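PDB 6M6U: mRNA nuclease HepT from Shewanella oneidensis MR-1, which cleaves mRNA as the bacteriostatic toxin of a type VII toxin-antitoxin system and is neutralised by its cognate antitoxin MntA, mostly through tri-AMPylation. Local coordinates for residues N55-Q60 with T74-N79; N80-P85 with I127-A132; I9-R14 with C47-D52. All blocks are in the same frame, centred on the assembly; numbering follows the deposited sequence.

Contact 1. Residues N55-Q60 with T74-N79; sequences NHINRQ and TLLAQN
The carbonyl oxygen of Leu-75, a residue whose CB lies against Asn-58 across the contact, is gripped twice by Asn-79. The amide nitrogen ND2 of Asn-79 bonds to Leu-75 O at 2.6 Å and nearly straight, with an N-H...O angle of 161°, and the oxygen lies close to the plane of the side-chain amide. The backbone N of Asn-79 makes a longer bond to Leu-75 O, 3.3 Å, from the other face of the carbonyl plane. Asparagine suits this place, the first to leave helical geometry, because its short side chain can fold back on the last turn.

Between the helices, the amide of Asn-58 is divided in its duties. Its ND2 donates to the carbonyl oxygen of Ser-72 on helix 69-78, about one turn before Leu-75 and Leu-76, which fixes the rotation of the group. OD1 of Asn-58 is thereby laid over apolar surface, 3.5 Å from Leu-76 CD2 and 3.6 Å from Leu-75 CB. CG of Asn-58 stands beside its backbone N (chi1 -72°), a position from which the short amide reaches the neighbouring helix. One residue earlier, Ile-57 adds a purely apolar touch: its CG2 meets Leu-76 CD2 at 3.8 Å, the two side chains running roughly perpendicular. The CD2 branch of Leu-76 is thus wedged between Ile-57 CG2 and the oxygen of Asn-58; leucine's length brings it there from a CB not aimed straight at the other helix.

The segment axes cross at 53° and come within 10.0 Å, a helix pair of the all-helical HEPN fold tied by one buried asparagine and a small apolar patch.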
loop_
_atom_site.group_PDB
_atom_site.type_symbol
_atom_site.label_atom_id
_atom_site.label_comp_id
_atom_site.label_asym_id
_atom_site.label_seq_id
_atom_site.Cartn_x
_atom_site.Cartn_y
_atom_site.Cartn_z
ATOM N N ASN B 55 -0.176 40.209 12.659
ATOM C CA ASN B 55 -0.543 38.987 11.945
ATOM C C ASN B 55 -1.925 39.107 11.317
ATOM O O ASN B 55 -2.161 38.602 10.213
ATOM C CB ASN B 55 -0.510 37.789 12.897
ATOM C CG ASN B 55 0.887 37.454 13.376
ATOM O OD1 ASN B 55 1.879 37.790 12.725
ATOM N ND2 ASN B 55 0.974 36.778 14.522
ATOM N N HIS B 56 -2.851 39.763 12.017
ATOM C CA HIS B 56 -4.211 39.916 11.512
ATOM C C HIS B 56 -4.235 40.765 10.247
ATOM O O HIS B 56 -4.828 40.374 9.233
ATOM C CB HIS B 56 -5.090 40.527 12.604
ATOM C CG HIS B 56 -6.463 40.909 12.149
ATOM N ND1 HIS B 56 -7.492 39.998 12.041
ATOM C CD2 HIS B 56 -6.985 42.110 11.800
ATOM C CE1 HIS B 56 -8.585 40.618 11.635
ATOM N NE2 HIS B 56 -8.306 41.900 11.483
ATOM N N ILE B 57 -3.576 41.928 10.288
ATOM C CA ILE B 57 -3.633 42.869 9.173
ATOM C C ILE B 57 -2.932 42.300 7.942
ATOM O O ILE B 57 -3.428 42.430 6.816
ATOM C CB ILE B 57 -3.035 44.224 9.597
ATOM C CG1 ILE B 57 -3.930 44.886 10.648
ATOM C CG2 ILE B 57 -2.862 45.138 8.396
ATOM C CD1 ILE B 57 -3.274 46.029 11.369
ATOM N N ASN B 58 -1.777 41.654 8.133
ATOM C CA ASN B 58 -1.071 41.053 7.004
ATOM C C ASN B 58 -1.926 40.002 6.305
ATOM O O ASN B 58 -1.852 39.846 5.080
ATOM C CB ASN B 58 0.250 40.439 7.469
ATOM C CG ASN B 58 1.291 41.490 7.819
ATOM O OD1 ASN B 58 1.439 42.493 7.116
ATOM N ND2 ASN B 58 2.015 41.268 8.912
ATOM N N ARG B 59 -2.741 39.267 7.065
ATOM C CA ARG B 59 -3.621 38.282 6.442
ATOM C C ARG B 59 -4.867 38.940 5.862
ATOM O O ARG B 59 -5.269 38.621 4.737
ATOM C CB ARG B 59 -4.011 37.201 7.453
ATOM C CG ARG B 59 -4.881 36.088 6.871
ATOM C CD ARG B 59 -5.231 35.074 7.949
ATOM N NE ARG B 59 -6.021 33.949 7.453
ATOM C CZ ARG B 59 -7.351 33.904 7.460
ATOM N NH1 ARG B 59 -8.054 34.926 7.928
ATOM N NH2 ARG B 59 -7.979 32.834 6.992
ATOM N N GLN B 60 -5.481 39.863 6.611
ATOM C CA GLN B 60 -6.674 40.550 6.123
ATOM C C GLN B 60 -6.408 41.306 4.828
ATOM O O GLN B 60 -7.302 41.411 3.980
ATOM C CB GLN B 60 -7.203 41.512 7.186
ATOM C CG GLN B 60 -8.083 40.849 8.218
ATOM C CD GLN B 60 -9.410 40.410 7.639
ATOM O OE1 GLN B 60 -10.091 41.185 6.968
ATOM N NE2 GLN B 60 -9.782 39.158 7.887
ATOM N N THR B 74 7.850 43.902 10.074
ATOM C CA THR B 74 8.566 44.299 8.866
ATOM C C THR B 74 7.615 44.452 7.686
ATOM O O THR B 74 7.701 45.431 6.937
ATOM C CB THR B 74 9.661 43.282 8.545
ATOM O OG1 THR B 74 10.628 43.266 9.602
ATOM C CG2 THR B 74 10.353 43.631 7.240
ATOM N N LEU B 75 6.683 43.506 7.517
ATOM C CA LEU B 75 5.751 43.572 6.394
ATOM C C LEU B 75 4.822 44.778 6.504
ATOM O O LEU B 75 4.464 45.386 5.490
ATOM C CB LEU B 75 4.935 42.284 6.291
ATOM C CG LEU B 75 5.681 41.024 5.829
ATOM C CD1 LEU B 75 4.724 39.841 5.722
ATOM C CD2 LEU B 75 6.382 41.256 4.494
ATOM N N LEU B 76 4.404 45.131 7.723
ATOM C CA LEU B 76 3.588 46.332 7.893
ATOM C C LEU B 76 4.357 47.584 7.489
ATOM O O LEU B 76 3.777 48.526 6.933
ATOM C CB LEU B 76 3.111 46.460 9.337
ATOM C CG LEU B 76 2.219 45.352 9.900
ATOM C CD1 LEU B 76 2.009 45.576 11.388
ATOM C CD2 LEU B 76 0.881 45.313 9.170
ATOM N N ALA B 77 5.664 47.615 7.766
ATOM C CA ALA B 77 6.463 48.795 7.450
ATOM C C ALA B 77 6.692 48.925 5.949
ATOM O O ALA B 77 6.647 50.034 5.404
ATOM C CB ALA B 77 7.797 48.742 8.196
ATOM N N GLN B 78 6.943 47.806 5.262
ATOM C CA GLN B 78 7.123 47.850 3.814
ATOM C C GLN B 78 5.858 48.291 3.092
ATOM O O GLN B 78 5.942 48.799 1.967
ATOM C CB GLN B 78 7.578 46.487 3.289
ATOM C CG GLN B 78 8.741 45.893 4.059
ATOM C CD GLN B 78 9.189 44.558 3.502
ATOM O OE1 GLN B 78 8.502 43.548 3.649
ATOM N NE2 GLN B 78 10.356 44.545 2.868
ATOM N N ASN B 79 4.694 48.108 3.708
ATOM C CA ASN B 79 3.433 48.618 3.191
ATOM C C ASN B 79 3.095 50.003 3.734
ATOM O O ASN B 79 1.990 50.501 3.488
ATOM C CB ASN B 79 2.307 47.632 3.509
ATOM C CG ASN B 79 2.437 46.332 2.735
ATOM O OD1 ASN B 79 1.948 46.223 1.615
ATOM N ND2 ASN B 79 3.103 45.344 3.327
#

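Contact 2. Residues N80-P85 with I127-A132; sequences NLITQP and IDVIKA
Leu-81 and Ile-82, the two residues that meet Val-129, belong to the link between a Schellman motif, which ends helix 69-78, and the N-cap of helix 84-102. Asn-80 is the C-prime residue of that motif; its positive phi of 57° is a backbone shape that asparagine tolerates better than most residues. Thr-83 starts the next helix as its N-cap, its OG1 accepting from the backbone N of Leu-86.

Between these two ends the chain turns the carbonyl of Leu-81 to helix 120-131, where Leu-81 O is placed 3.1 Å from Val-129 CG1. That is shorter than usual for a methyl and a carbonyl oxygen, and the exact value is doubtful. The torsion of Val-129 explains why this branch faces the loop: at chi1 164°, CG1 is anti to the backbone N. The same methyl faces Ile-82 CG2 at a looser 4.3 Å. Beta-branched residues serve both sides here, giving bulk near the backbone with few torsions to fix.

Ile-82 also packs on Leu-76 of helix 69-78. Ile-130, the residue after Val-129, packs on Ile-53 and Ile-57 of helix 33-60.

Methyl groups do all the side-chain touching between the segments. Within these two segments the loop and the last helix meet by van der Waals contact, with no directed bond, so the contact is probably a modest one that rests on shape.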
loop_
_atom_site.group_PDB
_atom_site.type_symbol
_atom_site.label_atom_id
_atom_site.label_comp_id
_atom_site.label_asym_id
_atom_site.label_seq_id
_atom_site.Cartn_x
_atom_site.Cartn_y
_atom_site.Cartn_z
ATOM N N ASN B 80 4.022 50.624 4.468
ATOM C CA ASN B 80 3.877 51.984 4.995
ATOM C C ASN B 80 2.637 52.142 5.866
ATOM O O ASN B 80 2.001 53.201 5.869
ATOM C CB ASN B 80 3.870 53.024 3.870
ATOM C CG ASN B 80 5.260 53.327 3.361
ATOM O OD1 ASN B 80 5.675 52.822 2.320
ATOM N ND2 ASN B 80 5.996 54.144 4.106
ATOM N N LEU B 81 2.279 51.098 6.609
ATOM C CA LEU B 81 1.220 51.216 7.599
ATOM C C LEU B 81 1.762 51.536 8.984
ATOM O O LEU B 81 1.029 52.090 9.810
ATOM C CB LEU B 81 0.376 49.937 7.629
ATOM C CG LEU B 81 0.037 49.385 6.233
ATOM C CD1 LEU B 81 -0.829 48.133 6.330
ATOM C CD2 LEU B 81 -0.640 50.444 5.346
ATOM N N ILE B 82 3.027 51.218 9.247
ATOM C CA ILE B 82 3.764 51.770 10.375
ATOM C C ILE B 82 5.084 52.303 9.845
ATOM O O ILE B 82 5.588 51.851 8.811
ATOM C CB ILE B 82 4.014 50.747 11.510
ATOM C CG1 ILE B 82 4.798 49.537 10.991
ATOM C CG2 ILE B 82 2.703 50.327 12.150
ATOM C CD1 ILE B 82 5.173 48.545 12.082
ATOM N N THR B 83 5.640 53.279 10.554
ATOM C CA THR B 83 6.916 53.848 10.155
ATOM C C THR B 83 8.030 52.827 10.350
ATOM O O THR B 83 7.931 51.917 11.177
ATOM C CB THR B 83 7.213 55.107 10.966
ATOM O OG1 THR B 83 7.521 54.742 12.315
ATOM C CG2 THR B 83 6.006 56.032 10.965
ATOM N N GLN B 84 9.090 52.973 9.557
ATOM C CA GLN B 84 10.277 52.149 9.771
ATOM C C GLN B 84 10.858 52.305 11.172
ATOM O O GLN B 84 11.283 51.288 11.747
ATOM C CB GLN B 84 11.333 52.465 8.702
ATOM C CG GLN B 84 12.547 51.555 8.751
ATOM C CD GLN B 84 12.246 50.167 8.226
ATOM O OE1 GLN B 84 11.268 49.965 7.505
ATOM N NE2 GLN B 84 13.081 49.199 8.592
ATOM N N PRO B 85 10.921 53.503 11.772
ATOM C CA PRO B 85 11.383 53.575 13.172
ATOM C C PRO B 85 10.508 52.799 14.146
ATOM O O PRO B 85 11.035 52.052 14.983
ATOM C CB PRO B 85 11.383 55.088 13.465
ATOM C CG PRO B 85 10.611 55.721 12.348
ATOM C CD PRO B 85 10.832 54.844 11.168
ATOM N N ILE B 127 -0.724 51.637 18.787
ATOM C CA ILE B 127 -2.178 51.644 18.931
ATOM C C ILE B 127 -2.789 52.778 18.119
ATOM O O ILE B 127 -3.774 52.589 17.394
ATOM C CB ILE B 127 -2.567 51.756 20.417
ATOM C CG1 ILE B 127 -2.246 50.464 21.167
ATOM C CG2 ILE B 127 -4.037 52.133 20.567
ATOM C CD1 ILE B 127 -2.630 50.518 22.625
ATOM N N ASP B 128 -2.208 53.977 18.228
ATOM C CA ASP B 128 -2.804 55.153 17.603
ATOM C C ASP B 128 -2.737 55.077 16.082
ATOM O O ASP B 128 -3.711 55.411 15.398
ATOM C CB ASP B 128 -2.117 56.420 18.114
ATOM C CG ASP B 128 -2.353 56.651 19.597
ATOM O OD1 ASP B 128 -1.514 57.316 20.245
ATOM O OD2 ASP B 128 -3.379 56.161 20.117
ATOM N N VAL B 129 -1.602 54.640 15.533
ATOM C CA VAL B 129 -1.484 54.502 14.083
ATOM C C VAL B 129 -2.463 53.454 13.568
ATOM O O VAL B 129 -3.148 53.658 12.559
ATOM C CB VAL B 129 -0.036 54.159 13.690
ATOM C CG1 VAL B 129 0.010 53.637 12.277
ATOM C CG2 VAL B 129 0.859 55.383 13.826
ATOM N N ILE B 130 -2.544 52.315 14.261
ATOM C CA ILE B 130 -3.394 51.217 13.806
ATOM C C ILE B 130 -4.850 51.656 13.747
ATOM O O ILE B 130 -5.538 51.447 12.742
ATOM C CB ILE B 130 -3.213 49.984 14.709
ATOM C CG1 ILE B 130 -1.870 49.308 14.424
ATOM C CG2 ILE B 130 -4.365 49.006 14.523
ATOM C CD1 ILE B 130 -1.599 49.078 12.954
ATOM N N LYS B 131 -5.344 52.279 14.819
ATOM C CA LYS B 131 -6.754 52.647 14.826
ATOM C C LYS B 131 -7.026 53.853 13.934
ATOM O O LYS B 131 -8.154 54.026 13.460
ATOM C CB LYS B 131 -7.239 52.900 16.252
ATOM C CG LYS B 131 -8.678 52.442 16.468
ATOM C CD LYS B 131 -9.003 51.241 15.571
ATOM C CE LYS B 131 -10.247 50.494 16.024
ATOM N NZ LYS B 131 -10.682 49.496 15.005
ATOM N N ALA B 132 -6.017 54.687 13.678
ATOM C CA ALA B 132 -6.132 55.736 12.663
ATOM C C ALA B 132 -5.908 55.104 11.288
ATOM O O ALA B 132 -4.905 55.329 10.607
ATOM C CB ALA B 132 -5.148 56.865 12.935
#

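Contact 3. Residues I9-R14 with C47-D52; sequences IATIKR and CEACID
Thr-11 is the first residue of segment 9-14 to meet helix 33-60, laying its CG2 methyl 4.1 Å from the CB of Ala-49. Its two branches are sorted by chemistry: with OG1 beside the backbone N (chi1 -72°), CG2 is left anti to that N and faces the neighbouring helix. OG1 makes a weak bond back to the carbonyl of Asn-7.

Ile-12 carries most of the contact. Its CG1 presses on Ala-49 CB at 3.5 Å, and its extended chain (chi2 166°) brings CD1 to 3.5 Å from the sulfur SG of Cys-50. Alanine suits the spot facing it, for a single methyl lets the axes approach to 8.8 Å as they run nearly antiparallel at 160°. Such an antiparallel pair is a core element of the helical bundle in HEPN proteins. Cys-50, small and apolar enough for this interior, is also packed by Phe-123 and Phe-126 of helix 120-131 and by Phe-73 of helix 69-78.

Three residues after Thr-11, Arg-14 folds back so that its NH2 gives a weak 3.1 Å bond to Thr-11 OG1. The same NH2 bonds to the OH of Tyr-104 of the second subunit, the tyrosine that MntA tri-AMPylates, here unmodified. On the partner helix, Glu-48 forms a salt bridge with Arg-97, probably an active-site residue, and is hydrogen-bonded to His-113 of the MntA chain.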
loop_
_atom_site.group_PDB
_atom_site.type_symbol
_atom_site.label_atom_id
_atom_site.label_comp_id
_atom_site.label_asym_id
_atom_site.label_seq_id
_atom_site.Cartn_x
_atom_site.Cartn_y
_atom_site.Cartn_z
ATOM N N ILE B 9 -6.143 46.056 21.291
ATOM C CA ILE B 9 -5.876 47.401 21.802
ATOM C C ILE B 9 -6.156 47.455 23.296
ATOM O O ILE B 9 -5.313 47.888 24.090
ATOM C CB ILE B 9 -6.715 48.450 21.049
ATOM C CG1 ILE B 9 -6.274 48.581 19.590
ATOM C CG2 ILE B 9 -6.632 49.798 21.758
ATOM C CD1 ILE B 9 -4.796 48.780 19.411
ATOM N N ALA B 10 -7.348 47.004 23.697
ATOM C CA ALA B 10 -7.723 47.026 25.108
ATOM C C ALA B 10 -6.720 46.260 25.964
ATOM O O ALA B 10 -6.397 46.680 27.082
ATOM C CB ALA B 10 -9.127 46.449 25.286
ATOM N N THR B 11 -6.205 45.140 25.449
ATOM C CA THR B 11 -5.255 44.340 26.217
ATOM C C THR B 11 -3.928 45.069 26.396
ATOM O O THR B 11 -3.350 45.050 27.490
ATOM C CB THR B 11 -5.049 42.986 25.539
ATOM O OG1 THR B 11 -6.229 42.195 25.714
ATOM C CG2 THR B 11 -3.853 42.249 26.133
ATOM N N ILE B 12 -3.429 45.715 25.338
ATOM C CA ILE B 12 -2.195 46.490 25.452
ATOM C C ILE B 12 -2.341 47.567 26.519
ATOM O O ILE B 12 -1.451 47.765 27.355
ATOM C CB ILE B 12 -1.809 47.096 24.091
ATOM C CG1 ILE B 12 -1.466 45.989 23.096
ATOM C CG2 ILE B 12 -0.636 48.060 24.250
ATOM C CD1 ILE B 12 -1.393 46.449 21.660
ATOM N N LYS B 13 -3.479 48.267 26.516
ATOM C CA LYS B 13 -3.714 49.305 27.515
ATOM C C LYS B 13 -3.759 48.720 28.921
ATOM O O LYS B 13 -3.066 49.201 29.825
ATOM C CB LYS B 13 -5.006 50.058 27.201
ATOM C CG LYS B 13 -4.872 51.031 26.048
ATOM C CD LYS B 13 -6.220 51.568 25.609
ATOM C CE LYS B 13 -6.052 52.607 24.516
ATOM N NZ LYS B 13 -7.346 52.938 23.859
ATOM N N ARG B 14 -4.573 47.677 29.125
ATOM C CA ARG B 14 -4.649 47.038 30.437
ATOM C C ARG B 14 -3.275 46.615 30.931
ATOM O O ARG B 14 -2.964 46.752 32.118
ATOM C CB ARG B 14 -5.573 45.820 30.395
ATOM C CG ARG B 14 -7.040 46.116 30.627
ATOM C CD ARG B 14 -7.770 44.869 31.112
ATOM N NE ARG B 14 -7.291 43.654 30.454
ATOM C CZ ARG B 14 -7.579 43.313 29.200
ATOM N NH1 ARG B 14 -8.344 44.099 28.453
ATOM N NH2 ARG B 14 -7.095 42.188 28.688
ATOM N N CYS B 47 3.454 42.537 23.893
ATOM C CA CYS B 47 4.069 42.143 22.631
ATOM C C CYS B 47 3.164 41.200 21.850
ATOM O O CYS B 47 2.998 41.355 20.635
ATOM C CB CYS B 47 5.428 41.489 22.883
ATOM S SG CYS B 47 6.728 42.635 23.383
ATOM N N GLU B 48 2.557 40.224 22.531
ATOM C CA GLU B 48 1.694 39.277 21.834
ATOM C C GLU B 48 0.454 39.966 21.286
ATOM O O GLU B 48 -0.020 39.625 20.197
ATOM C CB GLU B 48 1.315 38.125 22.762
ATOM C CG GLU B 48 2.451 37.142 22.993
ATOM C CD GLU B 48 2.873 36.430 21.716
ATOM O OE1 GLU B 48 1.989 36.077 20.903
ATOM O OE2 GLU B 48 4.092 36.234 21.521
ATOM N N ALA B 49 -0.079 40.948 22.014
ATOM C CA ALA B 49 -1.220 41.691 21.493
ATOM C C ALA B 49 -0.829 42.509 20.266
ATOM O O ALA B 49 -1.601 42.599 19.303
ATOM C CB ALA B 49 -1.808 42.583 22.584
ATOM N N CYS B 50 0.373 43.096 20.270
ATOM C CA CYS B 50 0.843 43.820 19.091
ATOM C C CYS B 50 1.083 42.879 17.922
ATOM O O CYS B 50 0.749 43.203 16.776
ATOM C CB CYS B 50 2.124 44.585 19.412
ATOM S SG CYS B 50 1.894 46.049 20.436
ATOM N N ILE B 51 1.679 41.715 18.192
ATOM C CA ILE B 51 1.955 40.751 17.137
ATOM C C ILE B 51 0.656 40.214 16.548
ATOM O O ILE B 51 0.544 40.025 15.330
ATOM C CB ILE B 51 2.852 39.626 17.684
ATOM C CG1 ILE B 51 4.244 40.184 17.996
ATOM C CG2 ILE B 51 2.939 38.463 16.695
ATOM C CD1 ILE B 51 5.082 39.279 18.861
ATOM N N ASP B 52 -0.353 39.980 17.393
ATOM C CA ASP B 52 -1.629 39.482 16.890
ATOM C C ASP B 52 -2.284 40.493 15.958
ATOM O O ASP B 52 -2.886 40.116 14.948
ATOM C CB ASP B 52 -2.565 39.140 18.048
ATOM C CG ASP B 52 -2.123 37.905 18.818
ATOM O OD1 ASP B 52 -1.198 37.199 18.353
ATOM O OD2 ASP B 52 -2.709 37.640 19.892
#

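How the contacts relate
Contact 3 closes first along the chain, then contact 1, then contact 2, so the three are in series within one helical domain. Contacts 1 and 3 share helix 33-60, at neighbouring stretches, with centres about 16 Å apart. Contacts 1 and 2 lie nearer, about 11 Å between centres, because helix 69-78 leads straight into the loop of contact 2; Ile-57 and Ile-130 also pack together there. Contacts 2 and 3, about 14 Å between centres, meet through Ile-127, which sits on Ile-9 and Ile-12. Helix 120-131 therefore bridges the central antiparallel pair and the loop, joining the peripheral packing to the core beside Arg-97.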